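Long-range contact in DUF4974 domain-containing protein (PDB 4M0N), which probably acts as an anti-sigma factor of the FecR family, this chain being a C-terminal piece of a longer membrane protein: residues T53-E65 and V72-T84. The protein carries 1 engineered substitution. Residues are numbered along the deposited sequence; the frame is centred on the assembly and turned at random.
Sequences TEFTSDIRLVEME and VMRDEGKPFIVRT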
loop_
_atom_site.group_PDB
_atom_site.type_symbol
_atom_site.label_atom_id
_atom_site.label_comp_id
_atom_site.label_asym_id
_atom_site.label_seq_id
_atom_site.Cartn_x
_atom_site.Cartn_y
_atom_site.Cartn_z
ATOM N N THR A 53 -19.934 -10.977 8.034
ATOM C CA THR A 53 -19.897 -11.100 9.504
ATOM C C THR A 53 -19.628 -12.562 9.962
ATOM O O THR A 53 -19.269 -12.801 11.106
ATOM C CB THR A 53 -21.149 -10.466 10.134
ATOM O OG1 THR A 53 -22.301 -10.961 9.463
ATOM C CG2 THR A 53 -21.084 -8.915 9.984
ATOM N N GLU A 54 -19.779 -13.517 9.051
ATOM C CA GLU A 54 -19.390 -14.909 9.266
ATOM C C GLU A 54 -18.828 -15.470 7.960
ATOM O O GLU A 54 -19.388 -15.196 6.900
ATOM C CB GLU A 54 -20.630 -15.705 9.697
ATOM C CG GLU A 54 -20.410 -17.172 10.024
ATOM C CD GLU A 54 -21.577 -17.758 10.818
ATOM O OE1 GLU A 54 -22.472 -16.986 11.226
ATOM O OE2 GLU A 54 -21.601 -18.985 11.046
ATOM N N PHE A 55 -17.748 -16.249 8.028
ATOM C CA PHE A 55 -17.184 -16.899 6.847
ATOM C C PHE A 55 -17.912 -18.251 6.716
ATOM O O PHE A 55 -17.550 -19.225 7.382
ATOM C CB PHE A 55 -15.670 -17.132 6.991
ATOM C CG PHE A 55 -14.835 -15.879 6.896
ATOM C CD1 PHE A 55 -14.897 -15.080 5.759
ATOM C CD2 PHE A 55 -13.935 -15.535 7.906
ATOM C CE1 PHE A 55 -14.092 -13.947 5.644
ATOM C CE2 PHE A 55 -13.150 -14.394 7.804
ATOM C CZ PHE A 55 -13.230 -13.611 6.684
ATOM N N THR A 56 -18.949 -18.292 5.893
ATOM C CA THR A 56 -19.783 -19.498 5.780
ATOM C C THR A 56 -19.379 -20.410 4.618
ATOM O O THR A 56 -19.827 -21.559 4.550
ATOM C CB THR A 56 -21.278 -19.142 5.639
ATOM O OG1 THR A 56 -21.469 -18.287 4.505
ATOM C CG2 THR A 56 -21.784 -18.444 6.899
ATOM N N SER A 57 -18.549 -19.911 3.701
ATOM C CA SER A 57 -18.186 -20.701 2.523
ATOM C C SER A 57 -16.941 -21.548 2.809
ATOM O O SER A 57 -16.465 -21.580 3.945
ATOM C CB SER A 57 -17.968 -19.783 1.324
ATOM O OG SER A 57 -16.857 -18.948 1.541
ATOM N N ASP A 58 -16.434 -22.243 1.788
ATOM C CA ASP A 58 -15.187 -23.015 1.906
ATOM C C ASP A 58 -13.926 -22.139 1.783
ATOM O O ASP A 58 -12.795 -22.639 1.853
ATOM C CB ASP A 58 -15.131 -24.119 0.844
ATOM C CG ASP A 58 -15.165 -23.573 -0.581
ATOM O OD1 ASP A 58 -16.042 -22.732 -0.880
ATOM O OD2 ASP A 58 -14.314 -23.983 -1.403
ATOM N N ILE A 59 -14.114 -20.843 1.569
ATOM C CA ILE A 59 -12.990 -19.926 1.536
ATOM C C ILE A 59 -13.338 -18.772 2.451
ATOM O O ILE A 59 -14.516 -18.488 2.699
ATOM C CB ILE A 59 -12.693 -19.402 0.108
ATOM C CG1 ILE A 59 -13.905 -18.675 -0.470
ATOM C CG2 ILE A 59 -12.307 -20.555 -0.807
ATOM C CD1 ILE A 59 -13.588 -17.848 -1.702
ATOM N N ARG A 60 -12.311 -18.151 3.001
ATOM C CA ARG A 60 -12.478 -16.941 3.756
ATOM C C ARG A 60 -12.151 -15.794 2.795
ATOM O O ARG A 60 -10.988 -15.497 2.593
ATOM C CB ARG A 60 -11.492 -16.939 4.918
ATOM C CG ARG A 60 -11.785 -18.005 5.955
ATOM C CD ARG A 60 -10.693 -18.065 7.008
ATOM N NE ARG A 60 -9.486 -18.675 6.498
ATOM C CZ ARG A 60 -8.281 -18.590 7.066
ATOM N NH1 ARG A 60 -8.091 -17.886 8.170
ATOM N NH2 ARG A 60 -7.248 -19.242 6.549
ATOM N N LEU A 61 -13.177 -15.155 2.234
ATOM C CA LEU A 61 -12.995 -14.129 1.200
ATOM C C LEU A 61 -13.281 -12.725 1.699
ATOM O O LEU A 61 -14.328 -12.475 2.284
ATOM C CB LEU A 61 -13.938 -14.409 0.029
ATOM C CG LEU A 61 -13.916 -13.384 -1.115
ATOM C CD1 LEU A 61 -12.621 -13.515 -1.886
ATOM C CD2 LEU A 61 -15.117 -13.650 -2.006
ATOM N N VAL A 62 -12.350 -11.806 1.452
ATOM C CA VAL A 62 -12.571 -10.386 1.658
ATOM C C VAL A 62 -12.211 -9.647 0.358
ATOM O O VAL A 62 -11.465 -10.175 -0.498
ATOM C CB VAL A 62 -11.855 -9.833 2.899
ATOM C CG1 VAL A 62 -12.196 -10.667 4.140
ATOM C CG2 VAL A 62 -10.349 -9.742 2.699
ATOM N N GLU A 63 -12.824 -8.483 0.174
ATOM C CA GLU A 63 -12.545 -7.618 -0.971
ATOM C C GLU A 63 -11.967 -6.340 -0.443
ATOM O O GLU A 63 -12.426 -5.818 0.575
ATOM C CB GLU A 63 -13.804 -7.311 -1.797
ATOM C CG GLU A 63 -14.335 -8.496 -2.593
ATOM C CD GLU A 63 -15.603 -8.158 -3.370
ATOM O OE1 GLU A 63 -16.222 -7.122 -3.098
ATOM O OE2 GLU A 63 -15.988 -8.957 -4.234
ATOM N N MET A 64 -10.930 -5.832 -1.100
ATOM C CA MET A 64 -10.287 -4.659 -0.617
ATOM C C MET A 64 -9.783 -3.798 -1.752
ATOM O O MET A 64 -9.346 -4.302 -2.786
ATOM C CB MET A 64 -9.128 -5.075 0.300
ATOM C CG MET A 64 -8.508 -3.920 1.044
ATOM S SD MET A 64 -7.110 -3.110 0.246
ATOM C CE MET A 64 -5.942 -4.477 0.266
ATOM N N GLU A 65 -9.874 -2.493 -1.563
ATOM C CA GLU A 65 -9.249 -1.510 -2.404
ATOM C C GLU A 65 -8.578 -0.484 -1.512
ATOM O O GLU A 65 -9.213 0.066 -0.583
ATOM C CB GLU A 65 -10.304 -0.874 -3.320
ATOM C CG GLU A 65 -9.769 0.155 -4.285
ATOM C CD GLU A 65 -9.668 1.519 -3.649
ATOM O OE1 GLU A 65 -10.695 2.032 -3.103
ATOM O OE2 GLU A 65 -8.581 2.087 -3.707
ATOM N N VAL A 72 -3.069 -13.400 8.804
ATOM C CA VAL A 72 -4.083 -14.419 8.644
ATOM C C VAL A 72 -3.890 -15.633 9.531
ATOM O O VAL A 72 -2.872 -16.292 9.470
ATOM C CB VAL A 72 -4.205 -14.876 7.168
ATOM C CG1 VAL A 72 -5.226 -16.016 7.046
ATOM C CG2 VAL A 72 -4.622 -13.700 6.308
ATOM N N MET A 73 -4.915 -15.899 10.343
ATOM C CA MET A 73 -5.004 -17.096 11.156
ATOM C C MET A 73 -4.973 -18.365 10.307
ATOM O O MET A 73 -5.730 -18.506 9.361
ATOM C CB MET A 73 -6.293 -17.029 11.967
ATOM C CG MET A 73 -6.166 -16.232 13.254
ATOM S SD MET A 73 -5.300 -17.131 14.576
ATOM C CE MET A 73 -5.858 -18.785 14.308
ATOM N N ARG A 74 -4.075 -19.290 10.653
ATOM C CA ARG A 74 -3.858 -20.453 9.834
ATOM C C ARG A 74 -5.097 -21.318 9.894
ATOM O O ARG A 74 -5.577 -21.666 10.967
ATOM C CB ARG A 74 -2.629 -21.255 10.266
ATOM C CG ARG A 74 -2.312 -22.382 9.292
ATOM C CD ARG A 74 -1.002 -23.086 9.605
ATOM N NE ARG A 74 -0.632 -23.945 8.483
ATOM C CZ ARG A 74 0.003 -23.543 7.382
ATOM N NH1 ARG A 74 0.392 -22.283 7.234
ATOM N NH2 ARG A 74 0.266 -24.418 6.418
ATOM N N ASP A 75 -5.642 -21.579 8.715
ATOM C CA ASP A 75 -6.622 -22.618 8.519
ATOM C C ASP A 75 -6.280 -23.269 7.182
ATOM O O ASP A 75 -6.619 -22.747 6.122
ATOM C CB ASP A 75 -8.037 -22.045 8.533
ATOM C CG ASP A 75 -9.097 -23.120 8.619
ATOM O OD1 ASP A 75 -8.854 -24.240 8.129
ATOM O OD2 ASP A 75 -10.183 -22.837 9.151
ATOM N N GLU A 76 -5.568 -24.394 7.235
ATOM C CA GLU A 76 -5.217 -25.130 6.018
ATOM C C GLU A 76 -6.475 -25.594 5.275
ATOM O O GLU A 76 -6.491 -25.668 4.046
ATOM C CB GLU A 76 -4.331 -26.339 6.337
ATOM C CG GLU A 76 -2.921 -25.998 6.804
ATOM C CD GLU A 76 -2.066 -27.239 7.068
ATOM O OE1 GLU A 76 -2.622 -28.282 7.479
ATOM O OE2 GLU A 76 -0.831 -27.172 6.874
ATOM N N GLY A 77 -7.528 -25.886 6.030
ATOM C CA GLY A 77 -8.788 -26.344 5.450
ATOM C C GLY A 77 -9.615 -25.278 4.761
ATOM O O GLY A 77 -10.613 -25.603 4.122
ATOM N N LYS A 78 -9.200 -24.010 4.875
ATOM C CA LYS A 78 -10.030 -22.896 4.456
ATOM C C LYS A 78 -9.121 -21.742 4.021
ATOM O O LYS A 78 -8.707 -20.928 4.841
ATOM C CB LYS A 78 -10.933 -22.476 5.619
ATOM C CG LYS A 78 -12.294 -21.942 5.211
ATOM C CD LYS A 78 -13.187 -21.818 6.438
ATOM C CE LYS A 78 -14.401 -20.937 6.183
ATOM N NZ LYS A 78 -15.227 -20.769 7.413
ATOM N N PRO A 79 -8.762 -21.708 2.734
ATOM C CA PRO A 79 -7.885 -20.639 2.286
ATOM C C PRO A 79 -8.517 -19.280 2.522
ATOM O O PRO A 79 -9.759 -19.147 2.514
ATOM C CB PRO A 79 -7.759 -20.891 0.789
ATOM C CG PRO A 79 -8.058 -22.343 0.610
ATOM C CD PRO A 79 -9.089 -22.655 1.654
ATOM N N PHE A 80 -7.663 -18.290 2.742
ATOM C CA PHE A 80 -8.082 -16.908 2.914
ATOM C C PHE A 80 -7.728 -16.192 1.621
ATOM O O PHE A 80 -6.606 -16.324 1.165
ATOM C CB PHE A 80 -7.284 -16.293 4.065
ATOM C CG PHE A 80 -7.773 -14.953 4.495
ATOM C CD1 PHE A 80 -7.406 -13.792 3.799
ATOM C CD2 PHE A 80 -8.576 -14.831 5.625
ATOM C CE1 PHE A 80 -7.870 -12.555 4.220
ATOM C CE2 PHE A 80 -9.048 -13.595 6.033
ATOM C CZ PHE A 80 -8.689 -12.451 5.337
ATOM N N ILE A 81 -8.675 -15.454 1.058
ATOM C CA ILE A 81 -8.429 -14.727 -0.186
ATOM C C ILE A 81 -8.688 -13.246 -0.012
ATOM O O ILE A 81 -9.797 -12.817 0.387
ATOM C CB ILE A 81 -9.274 -15.274 -1.337
ATOM C CG1 ILE A 81 -8.906 -16.726 -1.619
ATOM C CG2 ILE A 81 -9.082 -14.382 -2.567
ATOM C CD1 ILE A 81 -9.694 -17.362 -2.747
ATOM N N VAL A 82 -7.669 -12.449 -0.305
ATOM C CA VAL A 82 -7.878 -11.009 -0.405
ATOM C C VAL A 82 -8.076 -10.724 -1.894
ATOM O O VAL A 82 -7.158 -10.891 -2.694
ATOM C CB VAL A 82 -6.691 -10.206 0.124
ATOM C CG1 VAL A 82 -6.938 -8.706 -0.136
ATOM C CG2 VAL A 82 -6.450 -10.494 1.598
ATOM N N ARG A 83 -9.277 -10.315 -2.246
ATOM C CA ARG A 83 -9.637 -10.043 -3.630
ATOM C C ARG A 83 -9.557 -8.562 -3.910
ATOM O O ARG A 83 -10.309 -7.742 -3.350
ATOM C CB ARG A 83 -11.044 -10.551 -3.936
ATOM C CG ARG A 83 -11.559 -10.206 -5.334
ATOM C CD ARG A 83 -12.630 -11.199 -5.750
ATOM N NE ARG A 83 -12.059 -12.525 -5.885
ATOM C CZ ARG A 83 -12.741 -13.663 -5.817
ATOM N NH1 ARG A 83 -14.065 -13.662 -5.668
ATOM N NH2 ARG A 83 -12.092 -14.818 -5.954
ATOM N N THR A 84 -8.614 -8.241 -4.776
ATOM C CA THR A 84 -8.479 -6.923 -5.315
ATOM C C THR A 84 -8.791 -6.942 -6.806
ATOM O O THR A 84 -8.863 -7.994 -7.449
ATOM C CB THR A 84 -7.078 -6.365 -5.118
ATOM O OG1 THR A 84 -6.172 -7.029 -6.013
ATOM C CG2 THR A 84 -6.622 -6.511 -3.697
HETATM O O HOH W 1 -15.922 -11.636 -4.852
#
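R60 reaches from strand 60-65 into the loop before strand 80-83 and binds two of its carbonyls. R60 NE and NH2 grip K78 O side-on, NH2 at 2.8 Å, while R60 NH1 donates to M73 O at 2.7 Å; both oxygens lie near the guanidinium plane. A bend at chi3 (-74°) brings the guanidinium edge, not its face, to these oxygens. D75 CB covers one face and F80 CB the other, and D37 adds a salt bridge to NH1. With an alanine here, the M73 and K78 carbonyls would probably lose these donors, D37 its countercharge, and the loop would be freer to move. Long and flexible, K78 returns the grip: its NZ bonds F55 O at 2.8 Å, from above the carbonyl plane, and the F55 ring lies against R60 CB.

Beyond, the strands pair in parallel, R60 N to P79 O and V62 N to I81 O being almost straight (174° and 175°). V62, F80 and V82 point inward onto F70 of strand 67-72, as suits the core of this FecR-domain β-sandwich. On the other face L61 CD1 sits 3.9 Å over the R83 guanidinium, which D88 pairs; a water links R83 to E63, itself bridged to R50. A buried arginine thus ties a largely exposed loop to the strand, its charge satisfied by carbonyls, L92 O among them, and a carboxylate.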